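Putative aminopeptidase (Leishmania major, PDB 5NTH) probably acts as a manganese-dependent leucyl aminopeptidase of the M17 family, removing amino acids from the N-termini of peptides, and is bound here to the inhibitor actinonin. Local coordinates at residues F28-F34 / C210-L215; K258-G262 / V374-S378. All coordinates share one frame; numbering follows the deposited sequence.

Contact 1: residues F28-F34 / C210-L215; sequences FKSNVTF and CTSVQL
Ser30 and Asn31 meet Thr211 and Gln214 where the chain leads into strand 32-34, an outermost strand of the six-stranded N-terminal sheet, and passes along helix 203-221. The strand runs nearly antiparallel to the short helical segment. Ser30 shapes the approach through an ST turn: its OG accepts from Val32 N at 2.8 Å, and so small a side chain lets the backbone come close to the helix. Ser30 N in turn gives an almost straight bond to Thr211 OG1 (3.1 Å, 168°); the same hydroxyl oxygen is hydrogen-bonded with Glu207 O, one turn back along the helix.

The buried side is tightly packed. The Phe28 ring stands nearly perpendicular to the Gln214 amide, with CE2 3.5 Å from Gln214 CB and one face over Leu215 CA. Its CG lies anti to the backbone N (chi1 -169°), which carries the ring in against the helix. At the strand end, Cys210 SG sits 3.8 Å from Phe34 CZ, a sulfur-aromatic contact at the ring edge, and also touches Val32 CG1; a small, weakly polar thiol suits this apolar corner beside Ala152 and Ala156 of helix 148-156. The Lys29 side chain belongs to the solvent side: its CB turns from the helix, and the long chain adds almost nothing to the interface.

Gln214 is long enough to reach past Phe28 and link buried polar groups. Its NE2 bonds Ala156 O as well as the partner amide, while OE1 takes a weak bond from Asn31 N. NE2 meets Asn31 OD1 at 3.2 Å, with that oxygen close to the Gln214 amide plane and the nitrogen tilted 31° from the Asn31 carbonyl plane.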
loop_
_atom_site.group_PDB
_atom_site.type_symbol
_atom_site.label_atom_id
_atom_site.label_comp_id
_atom_site.label_asym_id
_atom_site.label_seq_id
_atom_site.Cartn_x
_atom_site.Cartn_y
_atom_site.Cartn_z
ATOM N N PHE A 28 -25.799 13.932 35.638
ATOM C CA PHE A 28 -26.500 13.699 34.387
ATOM C C PHE A 28 -27.900 13.131 34.585
ATOM O O PHE A 28 -28.082 12.211 35.367
ATOM C CB PHE A 28 -25.690 12.739 33.514
ATOM C CG PHE A 28 -26.195 12.644 32.134
ATOM C CD1 PHE A 28 -25.782 13.537 31.198
ATOM C CD2 PHE A 28 -27.130 11.696 31.796
ATOM C CE1 PHE A 28 -26.274 13.474 29.911
ATOM C CE2 PHE A 28 -27.631 11.613 30.525
ATOM C CZ PHE A 28 -27.206 12.513 29.575
ATOM N N LYS A 29 -28.873 13.676 33.866
ATOM C CA LYS A 29 -30.169 13.036 33.700
ATOM C C LYS A 29 -30.529 12.939 32.245
ATOM O O LYS A 29 -30.254 13.844 31.463
ATOM C CB LYS A 29 -31.256 13.815 34.425
ATOM C CG LYS A 29 -31.058 13.770 35.930
ATOM C CD LYS A 29 -32.194 14.437 36.712
ATOM C CE LYS A 29 -31.925 14.427 38.228
ATOM N NZ LYS A 29 -30.678 15.173 38.634
ATOM N N SER A 30 -31.202 11.860 31.871
ATOM C CA SER A 30 -31.675 11.767 30.506
ATOM C C SER A 30 -32.661 12.907 30.253
ATOM O O SER A 30 -33.016 13.668 31.158
ATOM C CB SER A 30 -32.310 10.401 30.196
ATOM O OG SER A 30 -33.722 10.428 30.131
ATOM N N ASN A 31 -33.089 13.022 29.012
ATOM C CA ASN A 31 -34.111 13.982 28.671
ATOM C C ASN A 31 -35.283 13.262 28.102
ATOM O O ASN A 31 -35.931 13.746 27.172
ATOM C CB ASN A 31 -33.569 15.029 27.685
ATOM C CG ASN A 31 -33.242 14.452 26.298
ATOM O OD1 ASN A 31 -33.134 13.211 26.081
ATOM N ND2 ASN A 31 -33.077 15.366 25.340
ATOM N N VAL A 32 -35.516 12.077 28.656
ATOM C CA VAL A 32 -36.639 11.253 28.291
ATOM C C VAL A 32 -37.578 11.119 29.488
ATOM O O VAL A 32 -37.158 10.918 30.637
ATOM C CB VAL A 32 -36.176 9.882 27.819
ATOM C CG1 VAL A 32 -37.357 9.037 27.393
ATOM C CG2 VAL A 32 -35.226 10.060 26.650
ATOM N N THR A 33 -38.863 11.247 29.196
ATOM C CA THR A 33 -39.901 11.035 30.170
ATOM C C THR A 33 -40.893 10.053 29.595
ATOM O O THR A 33 -40.951 9.816 28.377
ATOM C CB THR A 33 -40.607 12.363 30.540
ATOM O OG1 THR A 33 -41.256 12.949 29.388
ATOM C CG2 THR A 33 -39.605 13.328 31.143
ATOM N N PHE A 34 -41.695 9.490 30.479
ATOM C CA PHE A 34 -42.767 8.637 30.034
ATOM C C PHE A 34 -44.072 9.174 30.601
ATOM O O PHE A 34 -44.104 9.722 31.704
ATOM C CB PHE A 34 -42.508 7.202 30.485
ATOM C CG PHE A 34 -41.200 6.632 29.984
ATOM C CD1 PHE A 34 -40.003 6.969 30.600
ATOM C CD2 PHE A 34 -41.173 5.756 28.900
ATOM C CE1 PHE A 34 -38.815 6.448 30.147
ATOM C CE2 PHE A 34 -39.982 5.251 28.420
ATOM C CZ PHE A 34 -38.796 5.598 29.044
ATOM N N CYS A 210 -32.638 5.074 30.669
ATOM C CA CYS A 210 -32.456 6.221 29.774
ATOM C C CYS A 210 -31.275 7.058 30.222
ATOM O O CYS A 210 -30.415 7.346 29.421
ATOM C CB CYS A 210 -33.710 7.084 29.707
ATOM S SG CYS A 210 -35.040 6.285 28.796
ATOM N N THR A 211 -31.225 7.406 31.509
ATOM C CA THR A 211 -30.110 8.180 32.067
ATOM C C THR A 211 -28.772 7.482 31.846
ATOM O O THR A 211 -27.800 8.137 31.450
ATOM C CB THR A 211 -30.307 8.450 33.568
ATOM O OG1 THR A 211 -31.398 9.349 33.760
ATOM C CG2 THR A 211 -29.077 9.070 34.218
ATOM N N SER A 212 -28.727 6.176 32.120
ATOM C CA SER A 212 -27.512 5.409 31.925
ATOM C C SER A 212 -27.109 5.250 30.459
ATOM O O SER A 212 -25.928 5.302 30.156
ATOM C CB SER A 212 -27.576 4.015 32.592
ATOM O OG SER A 212 -27.081 4.054 33.929
ATOM N N VAL A 213 -28.044 4.999 29.559
ATOM C CA VAL A 213 -27.678 4.876 28.151
ATOM C C VAL A 213 -27.058 6.216 27.691
ATOM O O VAL A 213 -25.966 6.265 27.122
ATOM C CB VAL A 213 -28.892 4.547 27.273
ATOM C CG1 VAL A 213 -28.646 4.902 25.822
ATOM C CG2 VAL A 213 -29.260 3.094 27.360
ATOM N N GLN A 214 -27.752 7.304 27.961
ATOM C CA GLN A 214 -27.243 8.617 27.599
ATOM C C GLN A 214 -25.966 9.091 28.304
ATOM O O GLN A 214 -25.175 9.810 27.691
ATOM C CB GLN A 214 -28.332 9.652 27.769
ATOM C CG GLN A 214 -29.273 9.601 26.596
ATOM C CD GLN A 214 -30.371 10.594 26.724
ATOM O OE1 GLN A 214 -30.446 11.288 27.712
ATOM N NE2 GLN A 214 -31.231 10.663 25.730
ATOM N N LEU A 215 -25.768 8.737 29.569
ATOM C CA LEU A 215 -24.486 9.018 30.205
ATOM C C LEU A 215 -23.408 8.253 29.427
ATOM O O LEU A 215 -22.319 8.748 29.167
ATOM C CB LEU A 215 -24.470 8.593 31.664
ATOM C CG LEU A 215 -23.123 8.723 32.345
ATOM C CD1 LEU A 215 -22.430 10.047 32.062
ATOM C CD2 LEU A 215 -23.268 8.549 33.833
#

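Contact 2: residues K258-G262 / V374-S378; sequences KGYGG and VVMKS
Lys377 lays its chain across one face of the Tyr260 ring, beside the Schellman motif that ends helix 253-257. A chi1 of -172° swings CG away from the backbone N and starts the chain along the ring: CB lies 3.6 Å from Tyr260 CD2, and CG 3.5 Å from Tyr260 CE2. CD stands over the face, 3.9 Å from the ring centroid, in a CH-pi contact, and CE continues past Tyr260 CZ. At the tip, NZ gives a hydrogen bond to Lys258 O (3.2 Å), approaching nearly along the C=O axis. A lysine suits the place because its methylenes cover an aromatic face while its ammonium group reaches a helix-end carbonyl; a long, weak ion pair with Glu405 may add to its hold.

The glycines fit the close backbone approach. Gly259, the C-prime residue, has the positive phi that the motif needs, and its O meets Lys377 CA at 3.2 Å. Gly261 CA lies 3.4 Å from Val375 O, where a CB would clash, and Met376 SD rests 3.6 Å from Gly262 CA. Val375 also packs on Tyr174 of a second subunit.

Tyr260 is the N-cap residue of helix 261-267, helix 391-404 borders the contact, its Asp397 bonding Lys377 N, and strand 373-375 pairs with strand 381-383.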
loop_
_atom_site.group_PDB
_atom_site.type_symbol
_atom_site.label_atom_id
_atom_site.label_comp_id
_atom_site.label_asym_id
_atom_site.label_seq_id
_atom_site.Cartn_x
_atom_site.Cartn_y
_atom_site.Cartn_z
ATOM N N LYS A 258 2.344 -3.457 42.462
ATOM C CA LYS A 258 1.505 -4.561 42.917
ATOM C C LYS A 258 1.348 -5.665 41.869
ATOM O O LYS A 258 0.484 -6.518 42.018
ATOM C CB LYS A 258 0.145 -4.027 43.390
ATOM C CG LYS A 258 0.275 -3.006 44.528
ATOM C CD LYS A 258 -1.061 -2.475 45.054
ATOM C CE LYS A 258 -1.790 -3.474 45.955
ATOM N NZ LYS A 258 -2.545 -2.775 47.045
ATOM N N GLY A 259 2.176 -5.672 40.831
ATOM C CA GLY A 259 2.203 -6.779 39.887
ATOM C C GLY A 259 1.248 -6.778 38.689
ATOM O O GLY A 259 1.189 -7.790 37.967
ATOM N N TYR A 260 0.517 -5.681 38.435
ATOM C CA TYR A 260 -0.340 -5.580 37.202
ATOM C C TYR A 260 0.451 -5.087 35.987
ATOM O O TYR A 260 0.182 -4.009 35.448
ATOM C CB TYR A 260 -1.611 -4.714 37.425
ATOM C CG TYR A 260 -2.462 -5.195 38.594
ATOM C CD1 TYR A 260 -2.203 -4.747 39.892
ATOM C CD2 TYR A 260 -3.489 -6.130 38.407
ATOM C CE1 TYR A 260 -2.950 -5.202 40.970
ATOM C CE2 TYR A 260 -4.244 -6.589 39.477
ATOM C CZ TYR A 260 -3.972 -6.120 40.758
ATOM O OH TYR A 260 -4.702 -6.561 41.833
ATOM N N GLY A 261 1.408 -5.911 35.550
ATOM C CA GLY A 261 2.325 -5.532 34.488
ATOM C C GLY A 261 1.678 -5.251 33.131
ATOM O O GLY A 261 2.172 -4.430 32.351
ATOM N N GLY A 262 0.569 -5.921 32.845
ATOM C CA GLY A 262 -0.064 -5.827 31.543
ATOM C C GLY A 262 -0.644 -4.450 31.341
ATOM O O GLY A 262 -0.354 -3.793 30.348
ATOM N N VAL A 374 5.942 -9.093 28.955
ATOM C CA VAL A 374 5.272 -8.472 30.046
ATOM C C VAL A 374 4.683 -9.574 30.921
ATOM O O VAL A 374 4.216 -10.608 30.423
ATOM C CB VAL A 374 4.256 -7.444 29.508
ATOM C CG1 VAL A 374 3.084 -8.127 28.808
ATOM C CG2 VAL A 374 3.788 -6.551 30.642
ATOM N N VAL A 375 4.764 -9.367 32.228
ATOM C CA VAL A 375 4.264 -10.319 33.200
ATOM C C VAL A 375 2.972 -9.790 33.771
ATOM O O VAL A 375 2.953 -8.830 34.502
ATOM C CB VAL A 375 5.262 -10.569 34.331
ATOM C CG1 VAL A 375 4.848 -11.810 35.135
ATOM C CG2 VAL A 375 6.657 -10.773 33.763
ATOM N N MET A 376 1.893 -10.462 33.436
ATOM C CA MET A 376 0.579 -10.039 33.813
ATOM C C MET A 376 0.393 -10.371 35.299
ATOM O O MET A 376 1.115 -11.166 35.864
ATOM C CB MET A 376 -0.466 -10.805 33.004
ATOM C CG MET A 376 -0.294 -10.812 31.503
ATOM S SD MET A 376 -0.810 -9.284 30.765
ATOM C CE MET A 376 -2.574 -9.326 31.073
ATOM N N LYS A 377 -0.595 -9.770 35.920
ATOM C CA LYS A 377 -0.946 -10.128 37.269
ATOM C C LYS A 377 -1.136 -11.606 37.491
ATOM O O LYS A 377 -0.783 -12.123 38.539
ATOM C CB LYS A 377 -2.257 -9.458 37.652
ATOM C CG LYS A 377 -2.619 -9.627 39.109
ATOM C CD LYS A 377 -1.512 -9.129 40.025
ATOM C CE LYS A 377 -1.995 -9.068 41.465
ATOM N NZ LYS A 377 -0.882 -9.342 42.393
ATOM N N SER A 378 -1.711 -12.285 36.515
ATOM C CA SER A 378 -2.030 -13.680 36.669
ATOM C C SER A 378 -0.824 -14.576 36.734
ATOM O O SER A 378 -0.978 -15.782 36.905
ATOM C CB SER A 378 -2.866 -14.137 35.485
ATOM O OG SER A 378 -2.069 -14.139 34.321
#

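The two contacts lie on opposite sides of the chain's centre, about 38 Å apart between centres, and share no helix or strand. Contact 1 is buried and joins the edge of the N-terminal sheet to helix 203-221, away from the metal and inhibitor sites; contact 2 is partly buried, belongs to the catalytic domain and is nearer the manganese site. Their chemistry follows this placement. In contact 1, neutral amides and hydroxyls satisfy polar groups among aromatic and sulfur packing. In contact 2, a partly exposed lysine combines aliphatic packing with a charged tip, while glycines permit close backbone approach. Neighbouring subunits leave contact 1 untouched, whereas one reaches contact 2.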